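Side-chain contacts in 70 kDa protein (Xanthomonas sp., PDB 4B2N), which is a dihaem c-type cytochrome that acts as a processive dioxygenase, oxidatively cleaving rubber (latex): residues 367-372 with 399-404; 451-454 with 458-461. All coordinates share one frame; numbering follows the deposited sequence.

Interaction 1: 367-372 with 399-404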
loop_
_atom_site.group_PDB
_atom_site.type_symbol
_atom_site.label_atom_id
_atom_site.label_comp_id
_atom_site.label_asym_id
_atom_site.label_seq_id
_atom_site.Cartn_x
_atom_site.Cartn_y
_atom_site.Cartn_z
ATOM N N TYR A 367 12.722 23.582 3.756
ATOM C CA TYR A 367 12.443 22.153 4.080
ATOM C C TYR A 367 13.199 21.739 5.373
ATOM O O TYR A 367 12.607 21.194 6.326
ATOM C CB TYR A 367 12.799 21.248 2.874
ATOM C CG TYR A 367 12.562 19.767 3.237
ATOM C CD1 TYR A 367 13.487 19.071 3.957
ATOM C CD2 TYR A 367 11.393 19.118 2.883
ATOM C CE1 TYR A 367 13.258 17.758 4.359
ATOM C CE2 TYR A 367 11.165 17.823 3.277
ATOM C CZ TYR A 367 12.079 17.159 4.001
ATOM O OH TYR A 367 11.816 15.874 4.388
ATOM N N HIS A 368 14.499 22.017 5.407
ATOM C CA HIS A 368 15.373 21.539 6.481
ATOM C C HIS A 368 15.462 22.484 7.681
ATOM O O HIS A 368 15.852 22.075 8.793
ATOM C CB HIS A 368 16.754 21.336 5.891
ATOM C CG HIS A 368 16.833 20.198 4.925
ATOM N ND1 HIS A 368 16.578 20.344 3.578
ATOM C CD2 HIS A 368 17.096 18.849 5.149
ATOM C CE1 HIS A 368 16.728 19.131 2.988
ATOM N NE2 HIS A 368 17.063 18.231 3.944
ATOM N N GLU A 369 15.042 23.739 7.522
ATOM C CA GLU A 369 15.346 24.672 8.598
ATOM C C GLU A 369 14.204 25.465 9.153
ATOM O O GLU A 369 14.334 25.979 10.265
ATOM C CB GLU A 369 16.486 25.648 8.182
ATOM C CG GLU A 369 17.790 24.928 7.809
ATOM C CD GLU A 369 18.912 25.855 7.370
ATOM O OE1 GLU A 369 18.874 27.060 7.695
ATOM O OE2 GLU A 369 19.850 25.393 6.709
ATOM N N ARG A 370 13.106 25.592 8.406
ATOM C CA ARG A 370 12.024 26.489 8.851
ATOM C C ARG A 370 11.206 25.793 9.936
ATOM O O ARG A 370 10.660 24.716 9.716
ATOM C CB ARG A 370 11.136 26.924 7.677
ATOM C CG ARG A 370 10.523 28.339 7.810
ATOM C CD ARG A 370 9.376 28.441 8.792
ATOM N NE ARG A 370 8.291 29.313 8.293
ATOM C CZ ARG A 370 7.140 29.505 8.941
ATOM N NH1 ARG A 370 6.946 28.929 10.126
ATOM N NH2 ARG A 370 6.187 30.289 8.427
ATOM N N ASP A 371 11.143 26.395 11.120
ATOM C CA ASP A 371 10.364 25.820 12.201
ATOM C C ASP A 371 8.906 26.160 11.963
ATOM O O ASP A 371 8.548 27.323 11.920
ATOM C CB ASP A 371 10.829 26.365 13.544
ATOM C CG ASP A 371 10.087 25.743 14.754
ATOM O OD1 ASP A 371 9.011 25.029 14.644
ATOM O OD2 ASP A 371 10.610 25.993 15.858
ATOM N N LEU A 372 8.047 25.151 11.826
ATOM C CA LEU A 372 6.642 25.439 11.544
ATOM C C LEU A 372 5.900 26.029 12.717
ATOM O O LEU A 372 4.831 26.642 12.546
ATOM C CB LEU A 372 5.893 24.205 10.936
ATOM C CG LEU A 372 6.444 23.806 9.554
ATOM C CD1 LEU A 372 5.827 22.483 9.121
ATOM C CD2 LEU A 372 6.274 24.858 8.468
ATOM N N PRO A 399 22.286 16.851 0.840
ATOM C CA PRO A 399 23.576 16.291 1.261
ATOM C C PRO A 399 24.285 17.204 2.266
ATOM O O PRO A 399 24.960 16.740 3.163
ATOM C CB PRO A 399 24.366 16.249 -0.055
ATOM C CG PRO A 399 23.311 16.064 -1.101
ATOM C CD PRO A 399 22.206 16.983 -0.627
ATOM N N ARG A 400 24.096 18.504 2.100
ATOM C CA ARG A 400 24.718 19.469 3.020
ATOM C C ARG A 400 24.215 19.283 4.455
ATOM O O ARG A 400 25.008 19.221 5.373
ATOM C CB ARG A 400 24.491 20.891 2.543
ATOM C CG ARG A 400 25.201 21.935 3.399
ATOM C CD ARG A 400 24.813 23.374 3.053
ATOM N NE ARG A 400 25.034 23.691 1.648
ATOM C CZ ARG A 400 24.679 24.832 1.061
ATOM N NH1 ARG A 400 24.086 25.813 1.752
ATOM N NH2 ARG A 400 24.897 24.989 -0.232
ATOM N N HIS A 401 22.902 19.137 4.635
ATOM C CA HIS A 401 22.366 18.933 5.952
ATOM C C HIS A 401 22.630 17.531 6.401
ATOM O O HIS A 401 22.809 17.299 7.600
ATOM C CB HIS A 401 20.898 19.261 5.936
ATOM C CG HIS A 401 20.635 20.724 5.741
ATOM N ND1 HIS A 401 20.671 21.321 4.527
ATOM C CD2 HIS A 401 20.346 21.716 6.648
ATOM C CE1 HIS A 401 20.404 22.615 4.653
ATOM N NE2 HIS A 401 20.236 22.878 5.943
ATOM N N ALA A 402 22.687 16.573 5.454
ATOM C CA ALA A 402 22.985 15.187 5.850
ATOM C C ALA A 402 24.342 14.993 6.492
ATOM O O ALA A 402 24.505 14.114 7.327
ATOM C CB ALA A 402 22.786 14.194 4.717
ATOM N N ALA A 403 25.320 15.822 6.091
ATOM C CA ALA A 403 26.665 15.811 6.704
ATOM C C ALA A 403 26.767 16.626 7.991
ATOM O O ALA A 403 27.850 16.750 8.525
ATOM C CB ALA A 403 27.703 16.304 5.699
ATOM N N ASP A 404 25.667 17.202 8.474
ATOM C CA ASP A 404 25.715 18.118 9.648
ATOM C C ASP A 404 25.028 17.489 10.818
ATOM O O ASP A 404 23.807 17.290 10.759
ATOM C CB ASP A 404 24.975 19.408 9.303
ATOM C CG ASP A 404 24.974 20.437 10.428
ATOM O OD1 ASP A 404 25.246 20.137 11.638
ATOM O OD2 ASP A 404 24.708 21.601 10.040
#

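Interaction 2: 451-454 with 458-461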
loop_
_atom_site.group_PDB
_atom_site.type_symbol
_atom_site.label_atom_id
_atom_site.label_comp_id
_atom_site.label_asym_id
_atom_site.label_seq_id
_atom_site.Cartn_x
_atom_site.Cartn_y
_atom_site.Cartn_z
ATOM N N ALA A 451 4.314 -13.164 13.220
ATOM C CA ALA A 451 5.368 -12.455 13.963
ATOM C C ALA A 451 6.681 -13.245 13.869
ATOM O O ALA A 451 7.571 -12.952 14.621
ATOM C CB ALA A 451 4.968 -12.190 15.464
ATOM N N TYR A 452 6.784 -14.216 12.952
ATOM C CA TYR A 452 7.988 -15.078 12.861
ATOM C C TYR A 452 8.315 -15.743 14.214
ATOM O O TYR A 452 9.469 -15.612 14.750
ATOM C CB TYR A 452 9.237 -14.257 12.450
ATOM C CG TYR A 452 9.290 -13.722 11.060
ATOM C CD1 TYR A 452 8.434 -12.680 10.641
ATOM C CD2 TYR A 452 10.218 -14.231 10.153
ATOM C CE1 TYR A 452 8.542 -12.128 9.360
ATOM C CE2 TYR A 452 10.359 -13.675 8.852
ATOM C CZ TYR A 452 9.514 -12.642 8.482
ATOM O OH TYR A 452 9.628 -12.162 7.218
ATOM N N ASN A 453 7.300 -16.304 14.837
ATOM C CA ASN A 453 7.485 -17.021 16.099
ATOM C C ASN A 453 8.327 -18.265 15.896
ATOM O O ASN A 453 8.725 -18.868 16.843
ATOM C CB ASN A 453 6.161 -17.265 16.895
ATOM C CG ASN A 453 5.377 -18.498 16.439
ATOM O OD1 ASN A 453 5.457 -18.910 15.264
ATOM N ND2 ASN A 453 4.566 -19.065 17.346
ATOM N N ASN A 454 8.651 -18.615 14.662
ATOM C CA ASN A 454 9.624 -19.695 14.474
ATOM C C ASN A 454 11.032 -19.289 14.949
ATOM O O ASN A 454 11.893 -20.160 15.109
ATOM C CB ASN A 454 9.651 -20.184 13.034
ATOM C CG ASN A 454 10.100 -19.106 12.065
ATOM O OD1 ASN A 454 10.958 -19.363 11.209
ATOM N ND2 ASN A 454 9.536 -17.898 12.188
ATOM N N SER A 458 11.804 -21.206 22.009
ATOM C CA SER A 458 10.876 -22.219 22.543
ATOM C C SER A 458 10.211 -22.933 21.419
ATOM O O SER A 458 9.490 -23.871 21.658
ATOM C CB SER A 458 9.734 -21.573 23.356
ATOM O OG SER A 458 10.122 -20.466 24.140
ATOM N N TRP A 459 10.405 -22.482 20.179
ATOM C CA TRP A 459 9.673 -23.047 19.065
ATOM C C TRP A 459 10.352 -24.291 18.657
ATOM O O TRP A 459 11.514 -24.277 18.258
ATOM C CB TRP A 459 9.610 -22.039 17.887
ATOM C CG TRP A 459 8.853 -22.391 16.592
ATOM C CD1 TRP A 459 7.514 -22.079 16.274
ATOM C CD2 TRP A 459 9.382 -23.017 15.374
ATOM N NE1 TRP A 459 7.177 -22.523 15.022
ATOM C CE2 TRP A 459 8.269 -23.054 14.405
ATOM C CE3 TRP A 459 10.644 -23.526 14.981
ATOM C CZ2 TRP A 459 8.435 -23.538 13.136
ATOM C CZ3 TRP A 459 10.784 -24.039 13.703
ATOM C CH2 TRP A 459 9.705 -24.052 12.788
ATOM N N THR A 460 9.641 -25.405 18.730
ATOM C CA THR A 460 9.962 -26.463 17.769
ATOM C C THR A 460 8.956 -26.274 16.652
ATOM O O THR A 460 7.887 -25.723 16.890
ATOM C CB THR A 460 9.743 -27.881 18.317
ATOM O OG1 THR A 460 10.962 -28.637 18.211
ATOM C CG2 THR A 460 8.589 -28.585 17.542
ATOM N N GLY A 461 9.341 -26.677 15.441
ATOM C CA GLY A 461 8.447 -26.946 14.346
ATOM C C GLY A 461 7.095 -26.307 14.290
ATOM O O GLY A 461 6.528 -25.766 15.258
HETATM O O HOH W 1 4.463 -21.209 14.411
#

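Interaction 1: 367-372 with 399-404
A stacked pair of histidines, one tied to a carboxylate, brackets the CXXCH haem-binding motif of this c-type cytochrome: His-368 and Glu-369 end helix 357-369, His-401 sits on the short helix 399-402, and between them in sequence lie Cys-390 and Cys-393, attached covalently to the second haem c, and His-394, an axial ligand of its iron. The two imidazoles form an offset stack, planes 15° apart and ring centroids separated by 4.6 Å. The offset brings the CB of His-368 over the centre of the His-401 ring, a CH-pi contact of 3.8 Å from CB to that centroid, while His-401 ND1 lies over the rim of the His-368 ring. On the opposite face of the His-368 ring, Tyr-367 CD1 lies over the centre. In His-401, CG lies anti to the carbonyl carbon (chi1 -69°), which carries the imidazole away from its own helix and over His-368. Histidine suits both places because a flat ring can stack through its face while its nitrogens hydrogen-bond at the rim: His-368 ND1 is hydrogen-bonded to Ala-364 O, its NE2 to Tyr-397 N, and His-401 ND1 to Ser-398 OG. Glu-369, exposed at the helix end, has the extended reach to meet the ring edge, its carboxylate well turned from the imidazole plane. His-401 NE2 donates to the anti lone pair of Glu-369 OE2 at 2.7 Å, almost straight at 169°, with OE2 essentially in the imidazole plane.

Interaction 2: 451-454 with 458-461
The backbone doubles back within a few residues, bringing the CA atoms of Asn-454 and Trp-459 to 5.7 Å, without any direct hydrogen bond between 451-454 and 458-461. Trp-459 instead lays its indole over the main chain of Asn-454. The CA of Asn-454 stands 3.4 Å from the centroid of the five-membered ring, only 9° off its normal, and CB carries the contact on to the six-membered ring, 3.5 Å from the fusion atom CE2 and 3.6 Å from CZ2. This CH-pi packing closes a short loop of three residues within the connection between helices 439-446 and 467-481, away from the haem sites. A broad indole suits the place, since one face can span both CA and CB; its opposite face receives Gly-461 O, offset toward the rim. With CG anti to the backbone N (chi1 -178°), the ring of Trp-459 is swung across to Asn-454. Asn-453 approaches differently, its amide turned 64° from the indole plane. A water at the indole edge joins the two, donating a hydrogen bond to Asn-453 OD1 (2.6 Å from the water oxygen) and accepting one from Trp-459 NE1 (3.1 Å). An asparagine amide can serve two sides at once: while OD1 takes the water, Asn-453 ND2 donates to Pro-489 O.

Overall arrangement
From the N terminus, the chain reaches interaction 1 first. It closes a loop of 26 residues between the end of helix 357-369 and helix 399-402, and that loop carries the CXXCH motif of the second haem, which runs into helix 391-394. The chain then runs on through helices 423-426 and 439-446 before interaction 2 closes a much smaller loop of three residues, ahead of helix 467-481. The two loops follow in series, neither nested nor crossed, and their nearest atoms are about 28 Å apart. Interaction 1 joins two helices beside the second haem, whereas interaction 2 shapes a connection between helices in another part of the same chain.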